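RNA-dependent RNA Polymerase (Bombyx mori cytoplasmic polyhedrosis virus, PDB 6TZ0) catalyses RNA-templated RNA synthesis, making the plus strands in transcription and the complementary minus strands in genome replication of this double-stranded RNA virus. Local coordinates at residues 790-801 / 823-834. Numbering follows the deposited sequence.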
loop_
_atom_site.group_PDB
_atom_site.type_symbol
_atom_site.label_atom_id
_atom_site.label_comp_id
_atom_site.label_asym_id
_atom_site.label_seq_id
_atom_site.Cartn_x
_atom_site.Cartn_y
_atom_site.Cartn_z
ATOM N N ARG A 790 12.684 31.635 6.386
ATOM C CA ARG A 790 13.030 32.722 7.303
ATOM C C ARG A 790 11.919 33.551 7.969
ATOM O O ARG A 790 12.220 34.411 8.792
ATOM C CB ARG A 790 14.024 33.660 6.619
ATOM C CG ARG A 790 14.803 34.533 7.581
ATOM C CD ARG A 790 16.025 35.118 6.905
ATOM N NE ARG A 790 16.751 36.013 7.793
ATOM C CZ ARG A 790 17.842 36.679 7.442
ATOM N NH1 ARG A 790 18.331 36.544 6.220
ATOM N NH2 ARG A 790 18.443 37.476 8.309
ATOM N N ARG A 791 10.653 33.303 7.647
ATOM C CA ARG A 791 9.574 34.116 8.224
ATOM C C ARG A 791 8.703 33.461 9.291
ATOM O O ARG A 791 8.175 32.370 9.097
ATOM C CB ARG A 791 8.661 34.634 7.115
ATOM C CG ARG A 791 9.314 35.619 6.169
ATOM C CD ARG A 791 8.248 36.420 5.450
ATOM N NE ARG A 791 7.289 36.976 6.398
ATOM C CZ ARG A 791 6.395 37.909 6.096
ATOM N NH1 ARG A 791 5.566 38.359 7.025
ATOM N NH2 ARG A 791 6.334 38.397 4.865
ATOM N N PHE A 792 8.576 34.139 10.429
ATOM C CA PHE A 792 7.747 33.664 11.530
ATOM C C PHE A 792 6.833 34.767 12.087
ATOM O O PHE A 792 7.315 35.831 12.467
ATOM C CB PHE A 792 8.654 33.126 12.638
ATOM C CG PHE A 792 7.949 32.266 13.645
ATOM C CD1 PHE A 792 7.461 31.021 13.290
ATOM C CD2 PHE A 792 7.799 32.689 14.953
ATOM C CE1 PHE A 792 6.818 30.224 14.216
ATOM C CE2 PHE A 792 7.160 31.896 15.884
ATOM C CZ PHE A 792 6.668 30.661 15.515
ATOM N N THR A 793 5.527 34.512 12.151
ATOM C CA THR A 793 4.583 35.464 12.717
ATOM C C THR A 793 3.956 34.856 13.957
ATOM O O THR A 793 3.585 33.678 13.957
ATOM C CB THR A 793 3.497 35.839 11.710
ATOM O OG1 THR A 793 2.763 34.665 11.342
ATOM C CG2 THR A 793 4.117 36.455 10.470
ATOM N N LEU A 794 3.844 35.652 15.012
ATOM C CA LEU A 794 3.315 35.161 16.271
ATOM C C LEU A 794 2.420 36.217 16.895
ATOM O O LEU A 794 2.779 37.396 16.942
ATOM C CB LEU A 794 4.450 34.777 17.225
ATOM C CG LEU A 794 4.024 34.135 18.541
ATOM C CD1 LEU A 794 3.220 32.881 18.271
ATOM C CD2 LEU A 794 5.243 33.811 19.385
ATOM N N SER A 795 1.252 35.786 17.364
ATOM C CA SER A 795 0.310 36.684 18.013
ATOM C C SER A 795 0.829 37.064 19.390
ATOM O O SER A 795 1.263 36.204 20.157
ATOM C CB SER A 795 -1.069 36.034 18.111
ATOM O OG SER A 795 -1.028 34.857 18.895
ATOM N N VAL A 796 0.829 38.358 19.681
ATOM C CA VAL A 796 1.382 38.885 20.919
ATOM C C VAL A 796 0.347 39.800 21.563
ATOM O O VAL A 796 -0.445 40.453 20.877
ATOM C CB VAL A 796 2.718 39.626 20.670
ATOM C CG1 VAL A 796 3.804 38.656 20.231
ATOM C CG2 VAL A 796 2.542 40.649 19.585
ATOM N N ASP A 797 0.353 39.838 22.891
ATOM C CA ASP A 797 -0.681 40.540 23.638
ATOM C C ASP A 797 -0.445 42.047 23.587
ATOM O O ASP A 797 0.684 42.511 23.421
ATOM C CB ASP A 797 -0.707 40.043 25.084
ATOM C CG ASP A 797 -1.996 40.390 25.807
ATOM O OD1 ASP A 797 -2.878 41.038 25.205
ATOM O OD2 ASP A 797 -2.130 40.000 26.986
ATOM N N ASN A 798 -1.532 42.812 23.734
ATOM C CA ASN A 798 -1.471 44.259 23.531
ATOM C C ASN A 798 -0.797 44.979 24.687
ATOM O O ASN A 798 0.002 45.895 24.467
ATOM C CB ASN A 798 -2.870 44.826 23.326
ATOM C CG ASN A 798 -3.450 44.449 22.001
ATOM O OD1 ASN A 798 -2.749 44.433 20.990
ATOM N ND2 ASN A 798 -4.741 44.147 21.983
ATOM N N LYS A 799 -1.126 44.601 25.924
ATOM C CA LYS A 799 -0.451 45.193 27.073
ATOM C C LYS A 799 0.999 44.728 27.147
ATOM O O LYS A 799 1.868 45.453 27.645
ATOM C CB LYS A 799 -1.216 44.845 28.354
ATOM C CG LYS A 799 -0.684 45.501 29.617
ATOM C CD LYS A 799 -0.862 47.012 29.548
ATOM C CE LYS A 799 -0.394 47.690 30.824
ATOM N NZ LYS A 799 1.080 47.561 30.999
ATOM N N LEU A 800 1.277 43.546 26.602
ATOM C CA LEU A 800 2.593 42.932 26.604
ATOM C C LEU A 800 3.331 43.130 25.281
ATOM O O LEU A 800 4.281 42.399 24.997
ATOM C CB LEU A 800 2.457 41.440 26.922
ATOM C CG LEU A 800 2.301 40.922 28.361
ATOM C CD1 LEU A 800 0.999 41.323 29.038
ATOM C CD2 LEU A 800 2.368 39.417 28.332
ATOM N N TYR A 801 2.918 44.109 24.474
ATOM C CA TYR A 801 3.447 44.275 23.120
ATOM C C TYR A 801 4.812 44.959 23.126
ATOM O O TYR A 801 5.791 44.431 22.585
ATOM C CB TYR A 801 2.457 45.089 22.283
ATOM C CG TYR A 801 2.776 45.172 20.808
ATOM C CD1 TYR A 801 2.389 44.162 19.947
ATOM C CD2 TYR A 801 3.464 46.256 20.277
ATOM C CE1 TYR A 801 2.672 44.219 18.597
ATOM C CE2 TYR A 801 3.754 46.324 18.925
ATOM C CZ TYR A 801 3.354 45.301 18.092
ATOM O OH TYR A 801 3.635 45.355 16.748
ATOM N N PHE A 823 -9.696 44.293 17.167
ATOM C CA PHE A 823 -9.533 43.039 17.880
ATOM C C PHE A 823 -8.417 43.160 18.905
ATOM O O PHE A 823 -7.735 44.183 19.002
ATOM C CB PHE A 823 -9.227 41.890 16.914
ATOM C CG PHE A 823 -10.345 41.588 15.964
ATOM C CD1 PHE A 823 -11.407 40.784 16.352
ATOM C CD2 PHE A 823 -10.339 42.117 14.684
ATOM C CE1 PHE A 823 -12.440 40.506 15.475
ATOM C CE2 PHE A 823 -11.368 41.846 13.804
ATOM C CZ PHE A 823 -12.420 41.038 14.200
ATOM N N ASP A 824 -8.248 42.095 19.678
ATOM C CA ASP A 824 -7.174 41.979 20.649
ATOM C C ASP A 824 -6.087 41.053 20.107
ATOM O O ASP A 824 -6.341 40.195 19.256
ATOM C CB ASP A 824 -7.724 41.448 21.976
ATOM C CG ASP A 824 -6.744 41.586 23.134
ATOM O OD1 ASP A 824 -5.630 42.117 22.939
ATOM O OD2 ASP A 824 -7.092 41.148 24.250
ATOM N N SER A 825 -4.865 41.248 20.620
ATOM C CA SER A 825 -3.692 40.393 20.393
ATOM C C SER A 825 -3.325 40.312 18.906
ATOM O O SER A 825 -3.497 39.286 18.246
ATOM C CB SER A 825 -3.887 38.990 20.986
ATOM O OG SER A 825 -4.832 38.231 20.252
ATOM N N THR A 826 -2.849 41.443 18.388
ATOM C CA THR A 826 -2.303 41.469 17.037
ATOM C C THR A 826 -1.015 40.653 16.955
ATOM O O THR A 826 -0.367 40.350 17.960
ATOM C CB THR A 826 -2.032 42.903 16.579
ATOM O OG1 THR A 826 -1.587 42.898 15.216
ATOM C CG2 THR A 826 -0.981 43.568 17.456
ATOM N N LEU A 827 -0.645 40.301 15.732
ATOM C CA LEU A 827 0.474 39.403 15.509
ATOM C C LEU A 827 1.719 40.175 15.093
ATOM O O LEU A 827 1.651 41.153 14.347
ATOM C CB LEU A 827 0.108 38.331 14.474
ATOM C CG LEU A 827 -0.348 38.656 13.049
ATOM C CD1 LEU A 827 0.811 38.684 12.061
ATOM C CD2 LEU A 827 -1.399 37.653 12.610
ATOM N N MET A 828 2.860 39.718 15.595
ATOM C CA MET A 828 4.145 40.363 15.378
ATOM C C MET A 828 4.989 39.505 14.448
ATOM O O MET A 828 5.066 38.285 14.614
ATOM C CB MET A 828 4.870 40.572 16.707
ATOM C CG MET A 828 6.118 41.420 16.641
ATOM S SD MET A 828 6.930 41.495 18.251
ATOM C CE MET A 828 5.859 42.582 19.171
ATOM N N SER A 829 5.615 40.147 13.470
ATOM C CA SER A 829 6.444 39.462 12.488
ATOM C C SER A 829 7.899 39.518 12.937
ATOM O O SER A 829 8.476 40.604 13.046
ATOM C CB SER A 829 6.279 40.099 11.108
ATOM O OG SER A 829 7.111 39.474 10.148
ATOM N N LEU A 830 8.487 38.355 13.207
ATOM C CA LEU A 830 9.915 38.270 13.471
ATOM C C LEU A 830 10.568 37.359 12.447
ATOM O O LEU A 830 10.009 36.327 12.066
ATOM C CB LEU A 830 10.239 37.770 14.896
ATOM C CG LEU A 830 9.976 36.344 15.380
ATOM C CD1 LEU A 830 10.943 36.006 16.487
ATOM C CD2 LEU A 830 8.572 36.238 15.924
ATOM N N ILE A 831 11.747 37.757 11.993
ATOM C CA ILE A 831 12.535 36.972 11.057
ATOM C C ILE A 831 13.793 36.495 11.773
ATOM O O ILE A 831 14.453 37.266 12.482
ATOM C CB ILE A 831 12.840 37.768 9.775
ATOM C CG1 ILE A 831 13.486 39.110 10.088
ATOM C CG2 ILE A 831 11.559 38.020 9.003
ATOM C CD1 ILE A 831 13.971 39.825 8.889
ATOM N N LEU A 832 14.077 35.217 11.646
ATOM C CA LEU A 832 15.198 34.619 12.342
ATOM C C LEU A 832 16.514 34.978 11.655
ATOM O O LEU A 832 16.540 35.215 10.445
ATOM C CB LEU A 832 15.002 33.105 12.425
ATOM C CG LEU A 832 14.605 32.279 11.199
ATOM C CD1 LEU A 832 15.790 31.810 10.365
ATOM C CD2 LEU A 832 13.768 31.099 11.654
ATOM N N PRO A 833 17.607 35.080 12.410
ATOM C CA PRO A 833 18.899 35.381 11.787
ATOM C C PRO A 833 19.431 34.185 11.017
ATOM O O PRO A 833 18.978 33.052 11.179
ATOM C CB PRO A 833 19.797 35.717 12.979
ATOM C CG PRO A 833 19.193 34.984 14.114
ATOM C CD PRO A 833 17.715 35.020 13.879
ATOM N N LEU A 834 20.424 34.456 10.163
ATOM C CA LEU A 834 21.010 33.384 9.368
ATOM C C LEU A 834 21.876 32.446 10.192
ATOM O O LEU A 834 22.201 31.356 9.717
ATOM C CB LEU A 834 21.845 33.937 8.217
ATOM C CG LEU A 834 21.136 34.620 7.063
ATOM C CD1 LEU A 834 22.159 35.026 6.039
ATOM C CD2 LEU A 834 20.130 33.685 6.469
#
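R791 to S795 pairs with L827 to I831 as two antiparallel strands of a three-stranded sheet in the viral polymerase; 827-831 lies in the middle, with 813-815 along its other edge. The strand axes run at 154° and come within 4.2 Å. F792 with L830 and L794 with M828 are the hydrogen-bonded pairs, with M828 N to L794 O at 2.7 Å. V796 N continues the ladder to T826 O at 2.9 Å.

On the face carrying F792, L794, M828 and L830, the branch CD2 of L830 meets the F792 ring at its edge, in the ring plane, 3.8 Å from CD2 of F792. Farther along, CG2 of V796 rests on CB of M828 at 3.7 Å. M828 runs extended to its sulfur and then bends (chi3 -74°), which brings CE over one face of the Y801 ring, 3.9 Å from its centroid, a CH-pi contact. The hydroxyl of Y801 is hydrogen-bonded to Y817 N. The other face bears R791, T793, S795, L827, S829 and I831. R791 belongs to an ATP site seen in this protein, and the nearby R147 and R37 also belong to it; no ATP is bound here. I831 on this face packs against helix 20-35.

Just ahead of R791, the extended side chain of R790 passes L832 and L834, and its NE donates a hydrogen bond to L832 O at 2.8 Å, the oxygen lying 28° out of the guanidinium plane. CD2 of L834 sits over one face of that group, 3.4 Å from NH1 of R790.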